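Probable endoglucanase (Gluconacetobacter xylinus, PDB 1WZZ) hydrolyses internal beta-1,4-glucosidic linkages of cellulose and carboxymethylcellulose as a family 8 endoglucanase with an (alpha/alpha)6-barrel fold. Local coordinates at residues K29-R32 with R36-D39; G147-L152 with G196-S201; V241-Y246 with L292-C297; L85-F90 with P96-K101. One frame throughout, in Å; residues are numbered along the deposited sequence.

Interaction 1 of 4, residues K29-R32 with R36-D39. With SO4 (sulfate ion), chain B.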
loop_
_atom_site.group_PDB
_atom_site.type_symbol
_atom_site.label_atom_id
_atom_site.label_comp_id
_atom_site.label_asym_id
_atom_site.label_seq_id
_atom_site.Cartn_x
_atom_site.Cartn_y
_atom_site.Cartn_z
ATOM N N LYS A 29 -1.157 0.819 20.610
ATOM C CA LYS A 29 -0.065 -0.109 20.431
ATOM C C LYS A 29 1.158 0.422 19.721
ATOM O O LYS A 29 2.287 0.109 20.107
ATOM C CB LYS A 29 -0.532 -1.344 19.641
ATOM C CG LYS A 29 -1.499 -2.275 20.374
ATOM C CD LYS A 29 -1.876 -3.466 19.511
ATOM C CE LYS A 29 -2.734 -4.457 20.298
ATOM N NZ LYS A 29 -3.194 -5.563 19.431
ATOM N N TYR A 30 0.937 1.237 18.693
ATOM C CA TYR A 30 2.055 1.640 17.845
ATOM C C TYR A 30 2.467 3.095 17.698
ATOM O O TYR A 30 3.499 3.366 17.072
ATOM C CB TYR A 30 1.786 1.079 16.433
ATOM C CG TYR A 30 1.411 -0.389 16.431
ATOM C CD1 TYR A 30 0.152 -0.810 16.020
ATOM C CD2 TYR A 30 2.320 -1.353 16.868
ATOM C CE1 TYR A 30 -0.201 -2.168 16.046
ATOM C CE2 TYR A 30 1.976 -2.702 16.894
ATOM C CZ TYR A 30 0.726 -3.098 16.483
ATOM O OH TYR A 30 0.436 -4.447 16.470
ATOM N N LEU A 31 1.690 4.024 18.238
ATOM C CA LEU A 31 2.035 5.435 18.088
ATOM C C LEU A 31 2.766 5.987 19.302
ATOM O O LEU A 31 2.224 5.981 20.410
ATOM C CB LEU A 31 0.768 6.256 17.830
ATOM C CG LEU A 31 1.016 7.763 17.700
ATOM C CD1 LEU A 31 2.050 8.013 16.600
ATOM C CD2 LEU A 31 -0.280 8.489 17.397
ATOM N N ARG A 32 4.004 6.427 19.096
ATOM C CA ARG A 32 4.800 7.032 20.186
ATOM C C ARG A 32 4.414 8.502 20.300
ATOM O O ARG A 32 3.941 9.111 19.338
ATOM C CB ARG A 32 6.296 6.930 19.878
ATOM C CG ARG A 32 6.849 5.519 19.904
ATOM C CD ARG A 32 6.686 4.910 21.285
ATOM N NE ARG A 32 7.266 3.573 21.348
ATOM C CZ ARG A 32 8.571 3.322 21.427
ATOM N NH1 ARG A 32 9.442 4.323 21.462
ATOM N NH2 ARG A 32 9.003 2.070 21.451
ATOM N N ARG A 36 6.127 9.156 15.977
ATOM C CA ARG A 36 6.684 8.030 15.235
ATOM C C ARG A 36 5.842 6.766 15.413
ATOM O O ARG A 36 5.446 6.433 16.535
ATOM C CB ARG A 36 8.119 7.788 15.716
ATOM C CG ARG A 36 8.831 6.661 15.076
ATOM C CD ARG A 36 10.328 6.678 15.428
ATOM N NE ARG A 36 10.611 6.156 16.759
ATOM C CZ ARG A 36 10.831 4.875 17.021
ATOM N NH1 ARG A 36 10.801 3.982 16.044
ATOM N NH2 ARG A 36 11.092 4.486 18.263
ATOM N N VAL A 37 5.520 6.102 14.300
ATOM C CA VAL A 37 4.783 4.835 14.334
ATOM C C VAL A 37 5.835 3.721 14.403
ATOM O O VAL A 37 6.747 3.648 13.568
ATOM C CB VAL A 37 3.908 4.672 13.054
ATOM C CG1 VAL A 37 3.267 3.249 12.983
ATOM C CG2 VAL A 37 2.857 5.745 13.049
ATOM N N VAL A 38 5.736 2.860 15.416
ATOM C CA VAL A 38 6.707 1.779 15.564
ATOM C C VAL A 38 6.170 0.586 14.787
ATOM O O VAL A 38 5.301 -0.134 15.268
ATOM C CB VAL A 38 6.901 1.429 17.059
ATOM C CG1 VAL A 38 7.744 0.187 17.200
ATOM C CG2 VAL A 38 7.580 2.586 17.755
ATOM N N ASP A 39 6.681 0.380 13.569
ATOM C CA ASP A 39 6.170 -0.701 12.729
ATOM C C ASP A 39 7.004 -1.971 12.685
ATOM O O ASP A 39 6.885 -2.766 11.753
ATOM C CB ASP A 39 5.869 -0.181 11.302
ATOM C CG ASP A 39 7.064 0.484 10.627
ATOM O OD1 ASP A 39 6.912 0.945 9.473
ATOM O OD2 ASP A 39 8.142 0.547 11.231
HETATM S S SO4 B . 10.670 7.773 20.141
HETATM O O1 SO4 B . 9.915 7.882 18.875
HETATM O O2 SO4 B . 11.545 6.589 20.104
HETATM O O3 SO4 B . 9.726 7.628 21.261
HETATM O O4 SO4 B . 11.466 9.003 20.307
#

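Interaction 2 of 4, residues G147-L152 with G196-S201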
loop_
_atom_site.group_PDB
_atom_site.type_symbol
_atom_site.label_atom_id
_atom_site.label_comp_id
_atom_site.label_asym_id
_atom_site.label_seq_id
_atom_site.Cartn_x
_atom_site.Cartn_y
_atom_site.Cartn_z
ATOM N N GLY A 147 8.197 -0.840 -22.120
ATOM C CA GLY A 147 7.380 -1.484 -23.131
ATOM C C GLY A 147 6.289 -0.506 -23.543
ATOM O O GLY A 147 6.546 0.673 -23.747
ATOM N N PRO A 148 5.031 -0.950 -23.656
ATOM C CA PRO A 148 3.936 -0.060 -24.054
ATOM C C PRO A 148 3.254 0.679 -22.911
ATOM O O PRO A 148 2.241 1.368 -23.089
ATOM C CB PRO A 148 2.970 -1.025 -24.734
ATOM C CG PRO A 148 3.072 -2.219 -23.801
ATOM C CD PRO A 148 4.584 -2.355 -23.610
ATOM N N TYR A 149 3.815 0.557 -21.721
ATOM C CA TYR A 149 3.163 1.171 -20.577
ATOM C C TYR A 149 3.921 2.336 -19.970
ATOM O O TYR A 149 5.112 2.491 -20.225
ATOM C CB TYR A 149 3.049 0.171 -19.434
ATOM C CG TYR A 149 2.567 -1.216 -19.802
ATOM C CD1 TYR A 149 3.461 -2.276 -19.923
ATOM C CD2 TYR A 149 1.217 -1.450 -19.992
ATOM C CE1 TYR A 149 3.009 -3.566 -20.232
ATOM C CE2 TYR A 149 0.755 -2.719 -20.296
ATOM C CZ TYR A 149 1.644 -3.756 -20.414
ATOM O OH TYR A 149 1.156 -5.005 -20.740
ATOM N N VAL A 150 3.197 3.122 -19.187
ATOM C CA VAL A 150 3.815 4.177 -18.361
ATOM C C VAL A 150 3.605 3.533 -16.988
ATOM O O VAL A 150 2.460 3.277 -16.575
ATOM C CB VAL A 150 3.095 5.493 -18.418
ATOM C CG1 VAL A 150 3.717 6.474 -17.385
ATOM C CG2 VAL A 150 3.297 6.111 -19.811
ATOM N N VAL A 151 4.701 3.241 -16.306
ATOM C CA VAL A 151 4.617 2.550 -15.020
ATOM C C VAL A 151 5.027 3.397 -13.842
ATOM O O VAL A 151 5.697 4.406 -14.013
ATOM C CB VAL A 151 5.504 1.313 -15.040
ATOM C CG1 VAL A 151 5.108 0.451 -16.294
ATOM C CG2 VAL A 151 7.003 1.717 -15.149
ATOM N N LEU A 152 4.633 2.939 -12.649
ATOM C CA LEU A 152 4.966 3.595 -11.391
ATOM C C LEU A 152 6.144 2.807 -10.779
ATOM O O LEU A 152 5.996 1.638 -10.434
ATOM C CB LEU A 152 3.742 3.518 -10.480
ATOM C CG LEU A 152 3.789 4.133 -9.091
ATOM C CD1 LEU A 152 3.801 5.674 -9.190
ATOM C CD2 LEU A 152 2.532 3.654 -8.322
ATOM N N GLY A 196 -2.028 0.718 -14.900
ATOM C CA GLY A 196 -2.000 -0.093 -13.680
ATOM C C GLY A 196 -3.058 -1.195 -13.808
ATOM O O GLY A 196 -2.821 -2.350 -13.431
ATOM N N ILE A 197 -4.226 -0.823 -14.312
ATOM C CA ILE A 197 -5.302 -1.808 -14.519
ATOM C C ILE A 197 -4.811 -2.878 -15.514
ATOM O O ILE A 197 -4.986 -4.088 -15.302
ATOM C CB ILE A 197 -6.586 -1.110 -15.029
ATOM C CG1 ILE A 197 -7.165 -0.244 -13.903
ATOM C CG2 ILE A 197 -7.635 -2.166 -15.489
ATOM C CD1 ILE A 197 -8.242 0.757 -14.324
ATOM N N ARG A 198 -4.176 -2.453 -16.602
ATOM C CA ARG A 198 -3.676 -3.414 -17.568
ATOM C C ARG A 198 -2.633 -4.359 -16.977
ATOM O O ARG A 198 -2.612 -5.559 -17.310
ATOM C CB ARG A 198 -3.060 -2.709 -18.794
ATOM C CG ARG A 198 -4.021 -1.864 -19.555
ATOM C CD ARG A 198 -3.343 -1.393 -20.848
ATOM N NE ARG A 198 -4.314 -0.755 -21.730
ATOM C CZ ARG A 198 -4.559 0.549 -21.767
ATOM N NH1 ARG A 198 -3.897 1.392 -20.968
ATOM N NH2 ARG A 198 -5.479 1.014 -22.604
ATOM N N LEU A 199 -1.766 -3.832 -16.106
ATOM C CA LEU A 199 -0.707 -4.634 -15.501
ATOM C C LEU A 199 -1.272 -5.646 -14.519
ATOM O O LEU A 199 -0.813 -6.773 -14.459
ATOM C CB LEU A 199 0.343 -3.730 -14.830
ATOM C CG LEU A 199 1.222 -3.025 -15.892
ATOM C CD1 LEU A 199 1.830 -1.788 -15.230
ATOM C CD2 LEU A 199 2.302 -3.937 -16.446
ATOM N N VAL A 200 -2.259 -5.241 -13.732
ATOM C CA VAL A 200 -2.885 -6.204 -12.802
ATOM C C VAL A 200 -3.572 -7.330 -13.612
ATOM O O VAL A 200 -3.511 -8.515 -13.264
ATOM C CB VAL A 200 -3.931 -5.506 -11.946
ATOM C CG1 VAL A 200 -4.840 -6.561 -11.277
ATOM C CG2 VAL A 200 -3.227 -4.659 -10.863
ATOM N N SER A 201 -4.245 -6.960 -14.687
ATOM C CA SER A 201 -4.902 -7.969 -15.516
ATOM C C SER A 201 -3.917 -8.958 -16.142
ATOM O O SER A 201 -4.088 -10.184 -16.061
ATOM C CB SER A 201 -5.700 -7.284 -16.618
ATOM O OG SER A 201 -6.321 -8.234 -17.465
#

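Interaction 3 of 4, residues V241-Y246 with L292-C297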
loop_
_atom_site.group_PDB
_atom_site.type_symbol
_atom_site.label_atom_id
_atom_site.label_comp_id
_atom_site.label_asym_id
_atom_site.label_seq_id
_atom_site.Cartn_x
_atom_site.Cartn_y
_atom_site.Cartn_z
ATOM N N VAL A 241 -2.902 -5.777 -3.527
ATOM C CA VAL A 241 -3.420 -5.489 -4.864
ATOM C C VAL A 241 -4.946 -5.625 -4.985
ATOM O O VAL A 241 -5.628 -4.682 -5.396
ATOM C CB VAL A 241 -2.688 -6.350 -5.929
ATOM C CG1 VAL A 241 -3.349 -6.176 -7.309
ATOM C CG2 VAL A 241 -1.220 -5.919 -5.993
ATOM N N PRO A 242 -5.529 -6.779 -4.599
ATOM C CA PRO A 242 -6.990 -6.880 -4.714
ATOM C C PRO A 242 -7.706 -5.846 -3.855
ATOM O O PRO A 242 -8.742 -5.323 -4.261
ATOM C CB PRO A 242 -7.301 -8.326 -4.261
ATOM C CG PRO A 242 -6.101 -8.726 -3.461
ATOM C CD PRO A 242 -4.934 -8.060 -4.190
ATOM N N LEU A 243 -7.113 -5.525 -2.700
ATOM C CA LEU A 243 -7.706 -4.542 -1.827
ATOM C C LEU A 243 -7.732 -3.136 -2.454
ATOM O O LEU A 243 -8.771 -2.495 -2.504
ATOM C CB LEU A 243 -6.945 -4.472 -0.505
ATOM C CG LEU A 243 -7.574 -3.462 0.467
ATOM C CD1 LEU A 243 -8.962 -3.946 0.869
ATOM C CD2 LEU A 243 -6.680 -3.308 1.689
ATOM N N TYR A 244 -6.598 -2.663 -2.942
ATOM C CA TYR A 244 -6.577 -1.308 -3.483
ATOM C C TYR A 244 -7.476 -1.148 -4.715
ATOM O O TYR A 244 -8.139 -0.123 -4.894
ATOM C CB TYR A 244 -5.143 -0.915 -3.833
ATOM C CG TYR A 244 -4.262 -0.556 -2.664
ATOM C CD1 TYR A 244 -2.938 -1.013 -2.608
ATOM C CD2 TYR A 244 -4.710 0.274 -1.641
ATOM C CE1 TYR A 244 -2.087 -0.664 -1.554
ATOM C CE2 TYR A 244 -3.843 0.644 -0.571
ATOM C CZ TYR A 244 -2.549 0.167 -0.545
ATOM O OH TYR A 244 -1.710 0.520 0.475
ATOM N N PHE A 245 -7.506 -2.161 -5.578
ATOM C CA PHE A 245 -8.342 -2.061 -6.751
ATOM C C PHE A 245 -9.829 -2.207 -6.405
ATOM O O PHE A 245 -10.664 -1.550 -7.022
ATOM C CB PHE A 245 -7.828 -3.055 -7.821
ATOM C CG PHE A 245 -6.584 -2.556 -8.526
ATOM C CD1 PHE A 245 -5.341 -2.610 -7.902
ATOM C CD2 PHE A 245 -6.685 -1.932 -9.774
ATOM C CE1 PHE A 245 -4.208 -2.045 -8.496
ATOM C CE2 PHE A 245 -5.552 -1.359 -10.387
ATOM C CZ PHE A 245 -4.315 -1.415 -9.745
ATOM N N TYR A 246 -10.171 -3.026 -5.402
ATOM C CA TYR A 246 -11.562 -3.124 -4.954
ATOM C C TYR A 246 -11.997 -1.753 -4.411
ATOM O O TYR A 246 -13.051 -1.228 -4.758
ATOM C CB TYR A 246 -11.691 -4.192 -3.839
ATOM C CG TYR A 246 -12.674 -3.861 -2.707
ATOM C CD1 TYR A 246 -12.226 -3.285 -1.507
ATOM C CD2 TYR A 246 -14.049 -4.114 -2.840
ATOM C CE1 TYR A 246 -13.110 -2.966 -0.471
ATOM C CE2 TYR A 246 -14.951 -3.785 -1.791
ATOM C CZ TYR A 246 -14.466 -3.213 -0.620
ATOM O OH TYR A 246 -15.323 -2.860 0.407
ATOM N N LEU A 292 -7.160 -12.339 5.886
ATOM C CA LEU A 292 -8.562 -12.720 5.953
ATOM C C LEU A 292 -9.442 -11.504 5.727
ATOM O O LEU A 292 -10.445 -11.590 5.019
ATOM C CB LEU A 292 -8.876 -13.359 7.312
ATOM C CG LEU A 292 -10.331 -13.738 7.536
ATOM C CD1 LEU A 292 -10.845 -14.690 6.437
ATOM C CD2 LEU A 292 -10.383 -14.403 8.903
ATOM N N ALA A 293 -9.053 -10.362 6.301
ATOM C CA ALA A 293 -9.833 -9.142 6.103
ATOM C C ALA A 293 -9.865 -8.809 4.607
ATOM O O ALA A 293 -10.917 -8.502 4.049
ATOM C CB ALA A 293 -9.204 -7.990 6.902
ATOM N N VAL A 294 -8.709 -8.880 3.944
ATOM C CA VAL A 294 -8.683 -8.604 2.513
ATOM C C VAL A 294 -9.573 -9.563 1.736
ATOM O O VAL A 294 -10.359 -9.152 0.871
ATOM C CB VAL A 294 -7.240 -8.678 1.962
ATOM C CG1 VAL A 294 -7.254 -8.571 0.421
ATOM C CG2 VAL A 294 -6.416 -7.538 2.555
ATOM N N ALA A 295 -9.451 -10.855 2.050
ATOM C CA ALA A 295 -10.250 -11.867 1.374
ATOM C C ALA A 295 -11.741 -11.647 1.541
ATOM O O ALA A 295 -12.518 -11.820 0.598
ATOM C CB ALA A 295 -9.851 -13.264 1.894
ATOM N N GLU A 296 -12.148 -11.241 2.740
ATOM C CA GLU A 296 -13.567 -11.006 2.994
ATOM C C GLU A 296 -14.130 -9.890 2.118
ATOM O O GLU A 296 -15.315 -9.898 1.797
ATOM C CB GLU A 296 -13.792 -10.731 4.495
ATOM C CG GLU A 296 -13.588 -12.007 5.330
ATOM C CD GLU A 296 -13.578 -11.803 6.836
ATOM O OE1 GLU A 296 -13.729 -12.809 7.562
ATOM O OE2 GLU A 296 -13.388 -10.674 7.303
ATOM N N CYS A 297 -13.293 -8.938 1.715
ATOM C CA CYS A 297 -13.795 -7.850 0.872
ATOM C C CYS A 297 -13.685 -8.156 -0.600
ATOM O O CYS A 297 -14.248 -7.434 -1.440
ATOM C CB CYS A 297 -13.019 -6.563 1.142
ATOM S SG CYS A 297 -13.368 -5.863 2.732
#

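Interaction 4 of 4, residues L85-F90 with P96-K101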
loop_
_atom_site.group_PDB
_atom_site.type_symbol
_atom_site.label_atom_id
_atom_site.label_comp_id
_atom_site.label_asym_id
_atom_site.label_seq_id
_atom_site.Cartn_x
_atom_site.Cartn_y
_atom_site.Cartn_z
ATOM N N LEU A 85 9.385 13.656 -1.785
ATOM C CA LEU A 85 9.252 12.238 -1.424
ATOM C C LEU A 85 9.921 12.006 -0.079
ATOM O O LEU A 85 10.543 12.921 0.514
ATOM C CB LEU A 85 9.859 11.340 -2.506
ATOM C CG LEU A 85 9.342 11.679 -3.901
ATOM C CD1 LEU A 85 9.913 10.707 -4.962
ATOM C CD2 LEU A 85 7.790 11.621 -3.857
ATOM N N PHE A 86 9.782 10.788 0.428
ATOM C CA PHE A 86 10.303 10.447 1.743
ATOM C C PHE A 86 11.349 9.352 1.785
ATOM O O PHE A 86 11.222 8.341 1.091
ATOM C CB PHE A 86 9.133 9.992 2.642
ATOM C CG PHE A 86 8.044 11.012 2.778
ATOM C CD1 PHE A 86 7.090 11.198 1.757
ATOM C CD2 PHE A 86 8.018 11.868 3.894
ATOM C CE1 PHE A 86 6.139 12.237 1.842
ATOM C CE2 PHE A 86 7.066 12.901 3.985
ATOM C CZ PHE A 86 6.130 13.088 2.956
ATOM N N SER A 87 12.375 9.532 2.634
ATOM C CA SER A 87 13.361 8.464 2.823
ATOM C C SER A 87 12.515 7.324 3.428
ATOM O O SER A 87 11.609 7.562 4.232
ATOM C CB SER A 87 14.474 8.938 3.774
ATOM O OG SER A 87 15.204 9.966 3.118
ATOM N N TRP A 88 12.824 6.092 3.046
ATOM C CA TRP A 88 11.997 4.961 3.435
ATOM C C TRP A 88 12.092 4.452 4.846
ATOM O O TRP A 88 11.118 3.915 5.369
ATOM C CB TRP A 88 12.218 3.805 2.446
ATOM C CG TRP A 88 13.451 2.995 2.715
ATOM C CD1 TRP A 88 14.757 3.358 2.504
ATOM C CD2 TRP A 88 13.485 1.689 3.303
ATOM N NE1 TRP A 88 15.604 2.346 2.933
ATOM C CE2 TRP A 88 14.843 1.316 3.425
ATOM C CE3 TRP A 88 12.498 0.804 3.740
ATOM C CZ2 TRP A 88 15.239 0.083 3.971
ATOM C CZ3 TRP A 88 12.895 -0.429 4.289
ATOM C CH2 TRP A 88 14.253 -0.768 4.394
ATOM N N ARG A 89 13.239 4.662 5.473
ATOM C CA ARG A 89 13.457 4.123 6.807
ATOM C C ARG A 89 14.201 5.014 7.795
ATOM O O ARG A 89 15.114 5.752 7.425
ATOM C CB ARG A 89 14.205 2.796 6.655
ATOM C CG ARG A 89 14.446 2.068 7.968
ATOM C CD ARG A 89 14.860 0.629 7.716
ATOM N NE ARG A 89 16.212 0.524 7.188
ATOM C CZ ARG A 89 16.826 -0.635 6.948
ATOM N NH1 ARG A 89 16.200 -1.777 7.191
ATOM N NH2 ARG A 89 18.065 -0.656 6.469
ATOM N N PHE A 90 13.802 4.906 9.063
ATOM C CA PHE A 90 14.402 5.646 10.175
ATOM C C PHE A 90 14.880 4.602 11.176
ATOM O O PHE A 90 14.135 3.685 11.535
ATOM C CB PHE A 90 13.346 6.569 10.815
ATOM C CG PHE A 90 13.792 7.229 12.098
ATOM C CD1 PHE A 90 13.613 6.586 13.324
ATOM C CD2 PHE A 90 14.371 8.496 12.080
ATOM C CE1 PHE A 90 14.005 7.207 14.526
ATOM C CE2 PHE A 90 14.769 9.130 13.272
ATOM C CZ PHE A 90 14.582 8.480 14.494
ATOM N N PRO A 96 23.713 8.168 11.520
ATOM C CA PRO A 96 22.731 8.942 10.760
ATOM C C PRO A 96 21.488 8.065 10.984
ATOM O O PRO A 96 21.534 6.857 10.741
ATOM C CB PRO A 96 23.235 8.839 9.320
ATOM C CG PRO A 96 24.690 8.585 9.476
ATOM C CD PRO A 96 24.762 7.637 10.638
ATOM N N PRO A 97 20.391 8.641 11.494
ATOM C CA PRO A 97 19.168 7.865 11.736
ATOM C C PRO A 97 18.540 7.433 10.411
ATOM O O PRO A 97 17.859 6.411 10.328
ATOM C CB PRO A 97 18.262 8.852 12.477
ATOM C CG PRO A 97 19.186 9.879 13.020
ATOM C CD PRO A 97 20.239 10.027 11.966
ATOM N N VAL A 98 18.784 8.233 9.381
ATOM C CA VAL A 98 18.248 7.971 8.048
ATOM C C VAL A 98 19.435 7.904 7.090
ATOM O O VAL A 98 19.677 8.834 6.323
ATOM C CB VAL A 98 17.297 9.114 7.630
ATOM C CG1 VAL A 98 16.717 8.831 6.245
ATOM C CG2 VAL A 98 16.184 9.271 8.678
ATOM N N PRO A 99 20.184 6.794 7.120
ATOM C CA PRO A 99 21.361 6.602 6.264
ATOM C C PRO A 99 21.069 6.338 4.789
ATOM O O PRO A 99 21.922 6.588 3.934
ATOM C CB PRO A 99 22.067 5.422 6.927
ATOM C CG PRO A 99 20.912 4.584 7.403
ATOM C CD PRO A 99 19.980 5.626 8.001
ATOM N N ASP A 100 19.877 5.821 4.495
ATOM C CA ASP A 100 19.484 5.507 3.122
ATOM C C ASP A 100 18.331 6.461 2.742
ATOM O O ASP A 100 17.255 6.375 3.306
ATOM C CB ASP A 100 19.047 4.040 3.056
ATOM C CG ASP A 100 18.643 3.612 1.665
ATOM O OD1 ASP A 100 18.787 4.435 0.742
ATOM O OD2 ASP A 100 18.188 2.456 1.490
ATOM N N LYS A 101 18.565 7.361 1.797
ATOM C CA LYS A 101 17.541 8.336 1.409
ATOM C C LYS A 101 16.569 7.794 0.352
ATOM O O LYS A 101 15.637 8.485 -0.039
ATOM C CB LYS A 101 18.207 9.618 0.887
ATOM C CG LYS A 101 19.223 10.220 1.854
ATOM C CD LYS A 101 18.588 10.594 3.162
ATOM C CE LYS A 101 19.591 11.284 4.082
ATOM N NZ LYS A 101 19.016 11.473 5.443
HETATM O O HOH W 1 16.037 12.189 4.573
HETATM O O HOH W 2 17.183 5.275 5.743
#

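Interaction 1 of 4, residues K29-R32 with R36-D39
The chain leaving helix 18-30 doubles back on itself in a short antiparallel turn, with L31 and V37 as its single bridged pair, a non-hydrogen-bonded one. Two backbone bonds frame that pair. V38 N gives its hydrogen to Y30 O (2.8 Å), and R32 N gives one to R36 O (2.9 Å). Y30 O also receives the CA-H of V37.

On one flank the side chains of R32 and V38 meet: V38 CG2 lies over a face of the R32 guanidinium, offset toward its rim, and touches R32 CG at 3.7 Å. Valine suits the place because a methyl of a compact branched side chain can cover the flat, weakly solvated face while the N-H groups keep their edge for polar partners. That edge turns to a sulfate, probably from the crystallisation liquor. R36 grips it through NE to O1 (2.8 Å) and NH2 to O2 (2.8 Å), whereas R32 NH1 reaches O3 by a weak bond (3.3 Å). The bend of the R36 chain at chi3 (78°) turns its guanidinium so that NE and NH2 face the anion together. With the sulfate bridging both guanidinium groups from one side, R32 NH1 and R36 NH2 can lie 3.6 Å apart; S34 OG adds another bond to the anion.

Around the turn, L31 and V37 pack on M70 of helix 64-77, Y30 meets Y315 of helix 315-331 edge-to-face, and R36 NH1 and V37 O both bind S46 OG of strand 45-47.

Interaction 2 of 4, residues G147-L152 with G196-S201
Strand 149-152 runs almost perpendicular to helix 196-201, their axes 9.3 Å apart at an angle of 87°, so that Y149 and V151 of the strand meet L199 of the helix. Y149 and V151 are two residues apart and share the strand side that faces L199, while the two methyls of the leucine divide between them. CD2 sits over one face of the Y149 ring, 3.9 Å from its centroid and 13° off the normal, a CH-pi contact slightly offset toward the rim. CD1 takes the other partner, meeting V151 CG1 at 4.1 Å as the two side chains cross at about a right angle.

The strand is the second arm of a beta hairpin whose first arm is 143-146, an addition to the helical (alpha/alpha)6 barrel that rests here on helix 188-202. G147 suits the turn of this hairpin because its positive phi is easy for glycine. The next residue, P148, lays its CG over the centre of the Y149 ring on the face opposite L199, and the aromatic is thus sandwiched between a pyrrolidine and a methyl. With CG of Y149 anti to the carbonyl carbon (chi1 -45°), the ring is directed toward the helix, where CE2 also lies 4.1 Å from R198 CB. The arginine takes part through CB, while its NH1 makes a salt bridge with D195, and the other carboxylate oxygen of D195, OD2, accepts the backbone N-H of V150.

Interaction 3 of 4, residues V241-Y246 with L292-C297
Y246 and C297 make the closest approach between helices 241-246 and 292-297, whose axes pass 9.4 Å apart at 44°. C297 meets one face of the tyrosine ring twice over: its carbonyl O lies 3.6 Å from Y246 CD2, offset toward the rim, and its CB stands 4.2 Å from the ring centroid, 19° off the normal, as a CH-pi donor. The sulfur is a more distant neighbour, oblique to the ring at 5.0 Å from the centroid. This closely fitted end is nevertheless the partly exposed one.

Deeper in, the contact is buried but less intimate. V294 CG1 alone bridges to P242 CG (4.1 Å) and L243 CB (4.2 Å), a branched residue reaching two neighbours with one methyl. Proline is tolerated at P242 because the first turn of helix 240-247 needs no N-H donor there. Were Y246 cut back to an alanine, C297 CB and SG would probably lose their aromatic partner and a gap open at this end of the crossing.

Helix 315-331 lies against both ends, V324 touching V294 and C297 while E331 meets Y246; on another side of helix 240-247, F245 packs on I197 and V200 of helix 188-202.

Interaction 4 of 4, residues L85-F90 with P96-K101
W88 and D100 meet through the one direct hydrogen bond between 85-90 and 96-101: W88 NE1 donates to D100 OD2 (3.0 Å). The bond is bent, 141° at the hydrogen, and the indole comes from above the carboxylate plane, 61° out of it. Close by, S87 CB presses on V98 CG1 at 3.3 Å, tighter than ordinary carbon contact, and a side chain as small as serine is what lets the valine come so near. At the far end F90 takes two partners: its CE2 touches P97 CB (3.6 Å), its CD2 V98 CG2.

Two waters fill in where the backbones stay apart. One links S87 OG with K101 NZ, which it accepts from at 3.2 Å; the other donates to R89 O (2.7 Å) and accepts from D100 N. K101 NZ also folds back onto V98 O (2.9 Å), tying the loop to itself.

Further out, one face of the indole is covered by R89, whose CB lies over its centre and whose guanidinium has W88 CZ2 over its own face; the first torsion of W88 (chi1 81°) swings the indole to where NE1 meets D100. The ring of H47 meets the same indole, and D100 OD1 is fixed by the N-H of N102.

Without the indole N-H, as with a phenylalanine here in place of W88, D100 OD2 is likely to lose this donor and its carboxylate to turn more freely. The W88 side chain lies about 5 Å from that of E49, the proton donor by similarity, so the bond is consistent with fixing the rotation of an indole close to the probable acid, and the nearby R89 would tend to stabilise a negative D100.

In the fold
The four contacts fall into two touching pairs. Interactions 1 and 4 join where R36 CD packs against F90 CE1 at 3.8 Å; interactions 2 and 3 join through helix 188-202, with V200 CG2 3.6 Å from F245 CZ. Between the pairs nothing touches: interactions 1 and 2 have centres 34 Å apart, on opposite sides of the chain's centre, and interactions 3 and 4 likewise at 30 Å. Interaction 4 lies closest to the probable catalytic residues, side chain to side chain: W88 is about 5 Å from E49 and about 8 Å from D106, V37 about 9 Å from E49, and L243 about 11 Å from D106. Interaction 2 is structural packing away from both.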